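Local coordinates for SusD superfamily protein (PDB 3OTN) that probably binds nutrient glycans at the cell surface as an outer-membrane lipoprotein of the SusD family, at residues N30-K35 / W83-A88; S276-E281 / Q342-N347; K305-T310 / D417-N422. All blocks are in the same frame, centred on the assembly; numbering follows the deposited sequence. Where two conformers were deposited one is given.

Interaction 1: residues N30-K35 / W83-A88; sequences NTVFNK and WQDCYA. With ACT (acetate ion), chain E.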
loop_
_atom_site.group_PDB
_atom_site.type_symbol
_atom_site.label_atom_id
_atom_site.label_comp_id
_atom_site.label_asym_id
_atom_site.label_seq_id
_atom_site.Cartn_x
_atom_site.Cartn_y
_atom_site.Cartn_z
ATOM N N ASN A 30 12.425 0.712 3.328
ATOM C CA ASN A 30 11.326 0.551 2.362
ATOM C C ASN A 30 11.031 -0.917 1.948
ATOM O O ASN A 30 9.987 -1.200 1.338
ATOM C CB ASN A 30 11.576 1.380 1.081
ATOM C CG ASN A 30 11.383 2.885 1.272
ATOM O OD1 ASN A 30 11.469 3.444 2.399
ATOM N ND2 ASN A 30 11.188 3.570 0.160
ATOM N N THR A 31 11.964 -1.819 2.234
ATOM C CA THR A 31 11.754 -3.240 2.114
ATOM C C THR A 31 10.506 -3.677 2.859
ATOM O O THR A 31 9.805 -4.565 2.396
ATOM C CB THR A 31 12.943 -4.039 2.641
ATOM O OG1 THR A 31 13.182 -3.639 4.001
ATOM C CG2 THR A 31 14.187 -3.808 1.777
ATOM N N VAL A 32 10.161 -3.007 3.951
ATOM C CA VAL A 32 8.976 -3.420 4.747
ATOM C C VAL A 32 7.654 -3.396 3.965
ATOM O O VAL A 32 6.726 -4.158 4.277
ATOM C CB VAL A 32 8.825 -2.580 6.057
ATOM C CG1 VAL A 32 8.293 -1.168 5.747
ATOM C CG2 VAL A 32 7.930 -3.292 7.046
ATOM N N PHE A 33 7.563 -2.545 2.938
ATOM C CA PHE A 33 6.315 -2.385 2.176
ATOM C C PHE A 33 6.062 -3.582 1.248
ATOM O O PHE A 33 4.941 -3.742 0.744
ATOM C CB PHE A 33 6.273 -1.049 1.401
ATOM C CG PHE A 33 6.532 0.160 2.275
ATOM C CD1 PHE A 33 5.772 0.371 3.420
ATOM C CD2 PHE A 33 7.528 1.070 1.963
ATOM C CE1 PHE A 33 6.034 1.453 4.272
ATOM C CE2 PHE A 33 7.798 2.154 2.806
ATOM C CZ PHE A 33 7.059 2.323 3.972
ATOM N N ASN A 34 7.108 -4.381 0.996
ATOM C CA ASN A 34 6.958 -5.660 0.270
ATOM C C ASN A 34 8.224 -6.440 0.466
ATOM O O ASN A 34 9.251 -6.174 -0.169
ATOM C CB ASN A 34 6.680 -5.414 -1.225
ATOM C CG ASN A 34 6.407 -6.683 -1.996
ATOM O OD1 ASN A 34 6.994 -7.717 -1.740
ATOM N ND2 ASN A 34 5.511 -6.587 -2.993
ATOM N N LYS A 35 8.186 -7.368 1.408
ATOM C CA LYS A 35 9.288 -8.263 1.586
ATOM C C LYS A 35 8.802 -9.603 2.101
ATOM O O LYS A 35 7.773 -9.693 2.801
ATOM C CB LYS A 35 10.331 -7.683 2.548
ATOM C CG LYS A 35 9.900 -7.578 4.012
ATOM C CD LYS A 35 11.086 -7.213 4.917
ATOM C CE LYS A 35 11.004 -7.898 6.265
ATOM N NZ LYS A 35 12.097 -7.472 7.211
ATOM N N TRP A 83 6.413 -3.646 12.592
ATOM C CA TRP A 83 6.854 -2.797 13.710
ATOM C C TRP A 83 8.371 -2.557 13.710
ATOM O O TRP A 83 8.816 -1.445 13.767
ATOM C CB TRP A 83 6.454 -3.439 15.039
ATOM C CG TRP A 83 6.730 -2.614 16.243
ATOM C CD1 TRP A 83 7.900 -2.535 16.938
ATOM C CD2 TRP A 83 5.803 -1.793 16.921
ATOM N NE1 TRP A 83 7.765 -1.691 18.014
ATOM C CE2 TRP A 83 6.486 -1.203 18.025
ATOM C CE3 TRP A 83 4.461 -1.459 16.698
ATOM C CZ2 TRP A 83 5.857 -0.319 18.907
ATOM C CZ3 TRP A 83 3.827 -0.563 17.583
ATOM C CH2 TRP A 83 4.529 -0.021 18.680
ATOM N N GLN A 84 9.137 -3.624 13.666
ATOM C CA GLN A 84 10.596 -3.531 13.757
ATOM C C GLN A 84 11.197 -2.762 12.580
ATOM O O GLN A 84 12.074 -1.913 12.790
ATOM C CB GLN A 84 11.223 -4.917 13.851
ATOM C CG GLN A 84 10.871 -5.656 15.106
ATOM C CD GLN A 84 11.420 -7.086 15.155
ATOM O OE1 GLN A 84 12.127 -7.540 14.247
ATOM N NE2 GLN A 84 11.105 -7.791 16.237
ATOM N N ASP A 85 10.709 -3.009 11.364
ATOM C CA ASP A 85 11.330 -2.360 10.194
ATOM C C ASP A 85 10.918 -0.922 10.051
ATOM O O ASP A 85 11.743 -0.135 9.654
ATOM C CB ASP A 85 10.988 -3.047 8.877
ATOM C CG ASP A 85 11.672 -4.397 8.718
ATOM O OD1 ASP A 85 12.511 -4.812 9.564
ATOM O OD2 ASP A 85 11.314 -5.060 7.737
ATOM N N CYS A 86 9.648 -0.587 10.333
ATOM C CA CYS A 86 9.244 0.817 10.380
ATOM C C CYS A 86 10.069 1.574 11.409
ATOM O O CYS A 86 10.599 2.657 11.114
ATOM C CB CYS A 86 7.734 0.998 10.632
ATOM S SG CYS A 86 6.742 0.606 9.137
ATOM N N TYR A 87 10.213 1.013 12.607
ATOM C CA TYR A 87 11.016 1.691 13.626
ATOM C C TYR A 87 12.506 1.744 13.272
ATOM O O TYR A 87 13.145 2.769 13.544
ATOM C CB TYR A 87 10.753 1.179 15.062
ATOM C CG TYR A 87 9.604 1.961 15.671
ATOM C CD1 TYR A 87 9.734 3.302 15.971
ATOM C CD2 TYR A 87 8.363 1.373 15.841
ATOM C CE1 TYR A 87 8.659 4.031 16.475
ATOM C CE2 TYR A 87 7.308 2.073 16.363
ATOM C CZ TYR A 87 7.449 3.406 16.659
ATOM O OH TYR A 87 6.339 4.086 17.139
ATOM N N ALA A 88 13.040 0.703 12.630
ATOM C CA ALA A 88 14.442 0.777 12.125
ATOM C C ALA A 88 14.573 1.902 11.103
ATOM O O ALA A 88 15.525 2.651 11.127
ATOM C CB ALA A 88 14.901 -0.581 11.517
HETATM C C ACT E . 9.797 0.882 19.483
HETATM O O ACT E . 9.007 0.083 20.052
HETATM O OXT ACT E . 10.958 0.505 19.124
HETATM C CH3 ACT E . 9.361 2.268 19.226
#
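The flat carboxylate of Asp85 is met by Lys35 NZ, which uses the syn lone pair of OD2, the one on the side of OD1. Phe33 lies on the inner side of the contact and carries Val32 CG1 over one face, offset toward the rim. Trp83 and Tyr87 lie on the far side of their helix from Lys35. Trp83 has Tyr87 CE2 3.7 Å above one face, also toward the rim, and an acetate oxygen in plane at its edge. Tyr87 carries the acetate methyl over one face. The contact lies in the helical, TPR-related part of the SusD fold. It lays a short 3-10 segment, after helix 15-25, against the long helix 79-100.

The salt bridge is short, with Lys35 NZ 2.6 Å from Asp85 OD2. The two side chains approach tip to tip. Lys35 CG stands between the backbone N and the carbonyl carbon (chi1 69°), and the chain bends at chi3 on its way to Asp85. Lys35 also touches Arg260. Beneath the charges, Val32 CG2 lies 3.6 Å from Asp85 CB as the two side chains run past one another in opposite senses. The other branch, Val32 CG1, reaches Cys86 SG at 4.1 Å. Helix 108-133 backs this layer, with Leu124 against Phe33 and Leu129 against Cys86.

On Trp83, NE1 gives its hydrogen to acetate O at 3.0 Å, with a bent N-H...O angle of 139°. The acetate probably comes from the crystallisation liquor. Replacing Tyr87 with an alanine would probably open a gap beside the Trp83 face, leave Pro137 O without the hydroxyl that bonds it and take away the ring under the acetate methyl. The acetate methyl carbon sits 3.2 Å above the plane of the Tyr87 ring, over its centre, and the nearest ring atom is CE1 at 3.3 Å.

Interaction 2: residues S276-E281 / Q342-N347; sequences SAYDLE and QVAVDN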
loop_
_atom_site.group_PDB
_atom_site.type_symbol
_atom_site.label_atom_id
_atom_site.label_comp_id
_atom_site.label_asym_id
_atom_site.label_seq_id
_atom_site.Cartn_x
_atom_site.Cartn_y
_atom_site.Cartn_z
ATOM N N SER A 276 4.958 -22.006 -13.610
ATOM C CA SER A 276 6.058 -21.047 -13.580
ATOM C C SER A 276 7.443 -21.674 -13.531
ATOM O O SER A 276 7.590 -22.879 -13.312
ATOM C CB SER A 276 5.921 -20.124 -12.372
ATOM O OG SER A 276 6.459 -20.712 -11.217
ATOM N N ALA A 277 8.443 -20.810 -13.719
ATOM C CA ALA A 277 9.882 -21.155 -13.681
ATOM C C ALA A 277 10.395 -21.196 -12.250
ATOM O O ALA A 277 11.482 -21.679 -12.004
ATOM C CB ALA A 277 10.716 -20.124 -14.484
ATOM N N TYR A 278 9.625 -20.657 -11.308
ATOM C CA TYR A 278 10.010 -20.700 -9.899
ATOM C C TYR A 278 10.041 -22.144 -9.394
ATOM O O TYR A 278 9.304 -22.993 -9.899
ATOM C CB TYR A 278 9.029 -19.901 -9.060
ATOM C CG TYR A 278 9.050 -18.419 -9.346
ATOM C CD1 TYR A 278 10.046 -17.604 -8.803
ATOM C CD2 TYR A 278 8.070 -17.822 -10.140
ATOM C CE1 TYR A 278 10.088 -16.229 -9.078
ATOM C CE2 TYR A 278 8.086 -16.446 -10.408
ATOM C CZ TYR A 278 9.100 -15.648 -9.875
ATOM O OH TYR A 278 9.104 -14.268 -10.129
ATOM N N ASP A 279 10.867 -22.431 -8.392
ATOM C CA ASP A 279 10.867 -23.797 -7.852
ATOM C C ASP A 279 9.528 -24.189 -7.198
ATOM O O ASP A 279 9.164 -25.371 -7.209
ATOM C CB ASP A 279 12.080 -24.097 -6.956
ATOM C CG ASP A 279 12.210 -23.166 -5.790
ATOM O OD1 ASP A 279 11.371 -22.267 -5.617
ATOM O OD2 ASP A 279 13.176 -23.346 -5.021
ATOM N N LEU A 280 8.793 -23.201 -6.671
ATOM C CA LEU A 280 7.447 -23.410 -6.115
ATOM C C LEU A 280 6.603 -22.143 -6.175
ATOM O O LEU A 280 7.099 -21.040 -5.922
ATOM C CB LEU A 280 7.527 -23.869 -4.652
ATOM C CG LEU A 280 7.816 -25.384 -4.418
ATOM C CD1 LEU A 280 7.767 -25.740 -2.928
ATOM C CD2 LEU A 280 6.859 -26.332 -5.211
ATOM N N GLU A 281 5.328 -22.315 -6.517
ATOM C CA GLU A 281 4.358 -21.250 -6.450
ATOM C C GLU A 281 3.677 -21.346 -5.088
ATOM O O GLU A 281 3.388 -22.441 -4.631
ATOM C CB GLU A 281 3.321 -21.422 -7.550
ATOM C CG GLU A 281 3.909 -21.429 -8.942
ATOM C CD GLU A 281 4.275 -22.813 -9.487
ATOM O OE1 GLU A 281 3.807 -23.858 -8.962
ATOM O OE2 GLU A 281 4.997 -22.848 -10.500
ATOM N N GLN A 342 5.383 -11.558 -16.648
ATOM C CA GLN A 342 5.364 -12.699 -17.520
ATOM C C GLN A 342 6.757 -13.236 -17.849
ATOM O O GLN A 342 6.954 -14.449 -17.894
ATOM C CB GLN A 342 4.613 -12.384 -18.802
ATOM C CG GLN A 342 4.370 -13.618 -19.658
ATOM C CD GLN A 342 3.232 -13.428 -20.640
ATOM O OE1 GLN A 342 3.138 -12.374 -21.293
ATOM N NE2 GLN A 342 2.343 -14.440 -20.738
ATOM N N VAL A 343 7.721 -12.344 -18.049
ATOM C CA VAL A 343 9.114 -12.763 -18.233
ATOM C C VAL A 343 9.627 -13.522 -16.998
ATOM O O VAL A 343 10.287 -14.545 -17.128
ATOM C CB VAL A 343 10.046 -11.558 -18.595
ATOM C CG1 VAL A 343 11.513 -11.988 -18.565
ATOM C CG2 VAL A 343 9.670 -11.035 -20.020
ATOM N N ALA A 344 9.278 -13.043 -15.813
ATOM C CA ALA A 344 9.716 -13.686 -14.576
ATOM C C ALA A 344 9.082 -15.082 -14.435
ATOM O O ALA A 344 9.776 -16.079 -14.124
ATOM C CB ALA A 344 9.418 -12.793 -13.360
ATOM N N VAL A 345 7.788 -15.156 -14.718
ATOM C CA VAL A 345 7.031 -16.392 -14.514
ATOM C C VAL A 345 7.409 -17.426 -15.564
ATOM O O VAL A 345 7.598 -18.582 -15.221
ATOM C CB VAL A 345 5.492 -16.145 -14.493
ATOM C CG1 VAL A 345 4.672 -17.489 -14.397
ATOM C CG2 VAL A 345 5.114 -15.189 -13.348
ATOM N N ASP A 346 7.470 -17.027 -16.830
ATOM C CA ASP A 346 7.747 -17.954 -17.917
ATOM C C ASP A 346 9.208 -18.338 -18.078
ATOM O O ASP A 346 9.498 -19.431 -18.587
ATOM C CB ASP A 346 7.289 -17.399 -19.273
ATOM C CG ASP A 346 5.783 -17.271 -19.407
ATOM O OD1 ASP A 346 5.009 -17.795 -18.582
ATOM O OD2 ASP A 346 5.372 -16.618 -20.383
ATOM N N ASN A 347 10.141 -17.471 -17.686
ATOM C CA ASN A 347 11.527 -17.647 -18.099
ATOM C C ASN A 347 12.541 -17.516 -16.953
ATOM O O ASN A 347 13.258 -18.457 -16.660
ATOM C CB ASN A 347 11.805 -16.663 -19.248
ATOM C CG ASN A 347 13.163 -16.859 -19.882
ATOM O OD1 ASN A 347 14.170 -16.915 -19.182
ATOM N ND2 ASN A 347 13.204 -16.942 -21.220
#
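Tyr278 leans its ring toward Ala344 and Val345, with Ser276 OG beside its base. Its CB lies 3.5 Å from that OG, which is in plane at the edge of the ring. CG is anti to the carbonyl carbon (chi1 -66°). Farther out, CE2 comes obliquely to Val345 CA at 4.2 Å and is at a similar distance from Ala344 O. At the tip, OH rests 3.6 Å from Ala344 CB.

The one hydrogen bond across the contact is from backbone to backbone. Ala277 N donates to Val345 O at 2.8 Å, nearly along the C=O axis. Ser276 CA makes a C-H...O contact with the same oxygen at 3.3 Å, and Ser276 CB packs on Val345 CG1. Ser276 is held in turn by Glu281: OE2 accepts from Ser276 OG on its anti lone pair, at 2.7 Å, and from Ser276 N above the carboxylate plane. Lys318 forms a salt bridge with the same OE2.

In the SusD fold, this joins the loop between strands 249-253 and 286-287 to the short helix 342-348, which follows strand 334-336. Asp346 ties that helix to Tyr312 of strand 308-312.

Interaction 3: residues K305-T310 / D417-N422; sequences KQYFFT and DLCYEN. With EDO (1,2-ethanediol), chain O.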
loop_
_atom_site.group_PDB
_atom_site.type_symbol
_atom_site.label_atom_id
_atom_site.label_comp_id
_atom_site.label_asym_id
_atom_site.label_seq_id
_atom_site.Cartn_x
_atom_site.Cartn_y
_atom_site.Cartn_z
ATOM N N LYS A 305 -7.179 -12.756 -18.001
ATOM C CA LYS A 305 -5.833 -12.178 -18.074
ATOM C C LYS A 305 -5.795 -10.636 -18.144
ATOM O O LYS A 305 -4.942 -10.037 -18.808
ATOM C CB LYS A 305 -4.980 -12.885 -19.168
ATOM C CG LYS A 305 -4.662 -14.348 -18.766
ATOM C CD LYS A 305 -3.911 -15.127 -19.815
ATOM C CE LYS A 305 -3.845 -16.609 -19.492
ATOM N NZ LYS A 305 -5.161 -17.338 -19.644
ATOM N N GLN A 306 -6.710 -10.020 -17.400
ATOM C CA GLN A 306 -6.630 -8.615 -17.052
ATOM C C GLN A 306 -6.224 -8.638 -15.594
ATOM O O GLN A 306 -5.069 -8.916 -15.324
ATOM C CB GLN A 306 -7.939 -7.883 -17.370
ATOM C CG GLN A 306 -8.188 -7.843 -18.898
ATOM C CD GLN A 306 -7.183 -6.965 -19.670
ATOM O OE1 GLN A 306 -6.542 -6.084 -19.117
ATOM N NE2 GLN A 306 -7.094 -7.189 -20.959
ATOM N N TYR A 307 -7.126 -8.414 -14.650
ATOM C CA TYR A 307 -6.752 -8.486 -13.241
ATOM C C TYR A 307 -6.721 -9.908 -12.703
ATOM O O TYR A 307 -6.026 -10.185 -11.705
ATOM C CB TYR A 307 -7.702 -7.629 -12.419
ATOM C CG TYR A 307 -7.377 -6.157 -12.323
ATOM C CD1 TYR A 307 -6.363 -5.549 -13.075
ATOM C CD2 TYR A 307 -8.108 -5.350 -11.458
ATOM C CE1 TYR A 307 -6.055 -4.201 -12.914
ATOM C CE2 TYR A 307 -7.790 -3.993 -11.282
ATOM C CZ TYR A 307 -6.783 -3.423 -12.027
ATOM O OH TYR A 307 -6.494 -2.082 -11.894
ATOM N N PHE A 308 -7.474 -10.802 -13.348
ATOM C CA PHE A 308 -7.606 -12.182 -12.902
ATOM C C PHE A 308 -7.323 -13.146 -14.037
ATOM O O PHE A 308 -7.434 -12.782 -15.224
ATOM C CB PHE A 308 -9.018 -12.428 -12.313
ATOM C CG PHE A 308 -9.385 -11.442 -11.246
ATOM C CD1 PHE A 308 -8.712 -11.441 -10.038
ATOM C CD2 PHE A 308 -10.330 -10.435 -11.496
ATOM C CE1 PHE A 308 -9.025 -10.492 -9.059
ATOM C CE2 PHE A 308 -10.619 -9.477 -10.551
ATOM C CZ PHE A 308 -9.984 -9.503 -9.325
ATOM N N PHE A 309 -6.966 -14.371 -13.669
ATOM C CA PHE A 309 -6.824 -15.482 -14.624
ATOM C C PHE A 309 -7.316 -16.790 -14.039
ATOM O O PHE A 309 -7.484 -16.923 -12.829
ATOM C CB PHE A 309 -5.417 -15.576 -15.248
ATOM C CG PHE A 309 -4.318 -16.123 -14.353
ATOM C CD1 PHE A 309 -4.044 -15.585 -13.102
ATOM C CD2 PHE A 309 -3.457 -17.124 -14.843
ATOM C CE1 PHE A 309 -2.963 -16.056 -12.316
ATOM C CE2 PHE A 309 -2.385 -17.607 -14.063
ATOM C CZ PHE A 309 -2.132 -17.072 -12.806
ATOM N N THR A 310 -7.637 -17.717 -14.938
ATOM C CA THR A 310 -8.284 -18.995 -14.597
ATOM C C THR A 310 -7.680 -20.183 -15.350
ATOM O O THR A 310 -8.041 -21.323 -15.087
ATOM C CB THR A 310 -9.781 -18.945 -14.970
ATOM O OG1 THR A 310 -9.894 -18.741 -16.377
ATOM C CG2 THR A 310 -10.511 -17.831 -14.259
ATOM N N ASP A 417 -10.485 -0.903 -8.968
ATOM C CA ASP A 417 -9.266 -0.529 -9.687
ATOM C C ASP A 417 -7.998 -0.750 -8.878
ATOM O O ASP A 417 -6.955 -1.126 -9.441
ATOM C CB ASP A 417 -9.311 0.933 -10.159
ATOM C CG ASP A 417 -8.840 1.097 -11.587
ATOM O OD1 ASP A 417 -9.480 0.451 -12.439
ATOM O OD2 ASP A 417 -7.841 1.827 -11.851
ATOM N N LEU A 418 -8.079 -0.502 -7.569
ATOM C CA LEU A 418 -6.918 -0.650 -6.690
ATOM C C LEU A 418 -6.849 -1.962 -5.882
ATOM O O LEU A 418 -6.069 -2.071 -4.936
ATOM C CB LEU A 418 -6.840 0.557 -5.748
ATOM C CG LEU A 418 -7.010 1.924 -6.447
ATOM C CD1 LEU A 418 -7.001 3.039 -5.404
ATOM C CD2 LEU A 418 -5.891 2.120 -7.477
ATOM N N CYS A 419 -7.651 -2.962 -6.227
ATOM C CA CYS A 419 -7.664 -4.182 -5.438
ATOM C C CYS A 419 -6.296 -4.850 -5.353
ATOM O O CYS A 419 -5.573 -4.902 -6.342
ATOM C CB CYS A 419 -8.669 -5.196 -5.993
ATOM S SG CYS A 419 -8.504 -5.567 -7.785
ATOM N N TYR A 420 -5.995 -5.377 -4.163
ATOM C CA TYR A 420 -4.804 -6.148 -3.873
ATOM C C TYR A 420 -3.530 -5.333 -3.949
ATOM O O TYR A 420 -2.452 -5.910 -4.122
ATOM C CB TYR A 420 -4.743 -7.423 -4.736
ATOM C CG TYR A 420 -6.074 -8.191 -4.640
ATOM C CD1 TYR A 420 -6.520 -8.675 -3.417
ATOM C CD2 TYR A 420 -6.885 -8.365 -5.743
ATOM C CE1 TYR A 420 -7.741 -9.341 -3.302
ATOM C CE2 TYR A 420 -8.127 -9.025 -5.637
ATOM C CZ TYR A 420 -8.537 -9.506 -4.407
ATOM O OH TYR A 420 -9.744 -10.175 -4.260
ATOM N N GLU A 421 -3.664 -4.008 -3.809
ATOM C CA GLU A 421 -2.528 -3.056 -3.813
ATOM C C GLU A 421 -2.283 -2.434 -2.445
ATOM O O GLU A 421 -1.627 -1.390 -2.341
ATOM C CB GLU A 421 -2.791 -1.933 -4.838
ATOM C CG GLU A 421 -2.806 -2.353 -6.287
ATOM C CD GLU A 421 -3.126 -1.178 -7.267
ATOM O OE1 GLU A 421 -2.527 -0.100 -7.153
ATOM O OE2 GLU A 421 -3.986 -1.355 -8.144
ATOM N N ASN A 422 -2.787 -3.074 -1.387
ATOM C CA ASN A 422 -2.593 -2.626 -0.010
ATOM C C ASN A 422 -3.238 -1.271 0.267
ATOM O O ASN A 422 -2.688 -0.444 1.012
ATOM C CB ASN A 422 -1.067 -2.631 0.371
ATOM C CG ASN A 422 -0.526 -4.022 0.815
ATOM O OD1 ASN A 422 0.600 -4.098 1.301
ATOM N ND2 ASN A 422 -1.287 -5.105 0.604
HETATM C C1 EDO O . -10.819 -22.294 -17.906
HETATM O O1 EDO O . -10.429 -21.015 -18.398
HETATM C C2 EDO O . -12.298 -22.253 -17.509
HETATM O O2 EDO O . -12.444 -21.496 -16.311
HETATM O O HOH W 1 -5.684 0.440 -12.804
#
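Tyr307 CG is anti to its carbonyl carbon (chi1 -84°), and the ring reaches across to Asp417 and Cys419. Cys419 SG stands between its own backbone N and carbonyl carbon (chi1 52°), next to that ring. Tyr307 OH donates to Asp417 O at 2.7 Å, in the carbonyl plane and on a lone pair, with a C=O...O angle of 132°. Lys338 NZ also bonds this carbonyl oxygen, which is therefore gripped by two donors. A water gives one hydrogen to Tyr307 OH at 2.8 Å and the other to Asp417 OD2 at 2.7 Å. The Asp417 carboxylate has stronger partners beyond the contact, in salt bridges from OD1 to Arg301 and from OD2 to Arg392. Cys419 SG makes an oblique sulfur-aromatic contact with Tyr307, closest to CD2 at 3.7 Å.

Within the SusD fold, strand 308-312 is the middle strand of a small antiparallel sheet, between 329-331 and 334-336. The contact joins the start of this strand to the C-terminal end of helix 403-418. The chain leaves that helix through a type II beta turn from Leu418 to Glu421. Tyr420 is the third residue of the turn and has a positive phi.

Phe308 carries the strand's side of the apolar contact. Tyr307 CB lies over one face of its ring, and Tyr420 CE2 is in plane at its edge, 3.8 Å from CE1. The two side chains cross at about a right angle, and both touch Ile336 on the adjoining strand. Tyr420 OH bonds Lys54 O. At the far end of the segment, a 1,2-ethanediol, probably from the crystallisation liquor, donates from O1 to Thr310 OG1 at 3.1 Å and also bonds Asn311.

How the interactions relate
Interactions 1 and 3 are buried, and interaction 2 is only partly so, farther from the chain's centre. Interactions 1 and 3 lie on opposite sides of that centre, with their own centres about 24 Å apart. Interaction 1 belongs to the N-terminal part of the chain and brings a 3-10 segment to a long helix. Interactions 2 and 3 share the C-terminal half, and their segments alternate along the chain. Both involve strand 308-312: interaction 3 directly, interaction 2 through Tyr312. Their chemistry differs. Interaction 1 pairs opposite charges, interaction 2 relies on a backbone bond, and interaction 3 combines a phenol-to-carbonyl bond with sulfur and ring contacts.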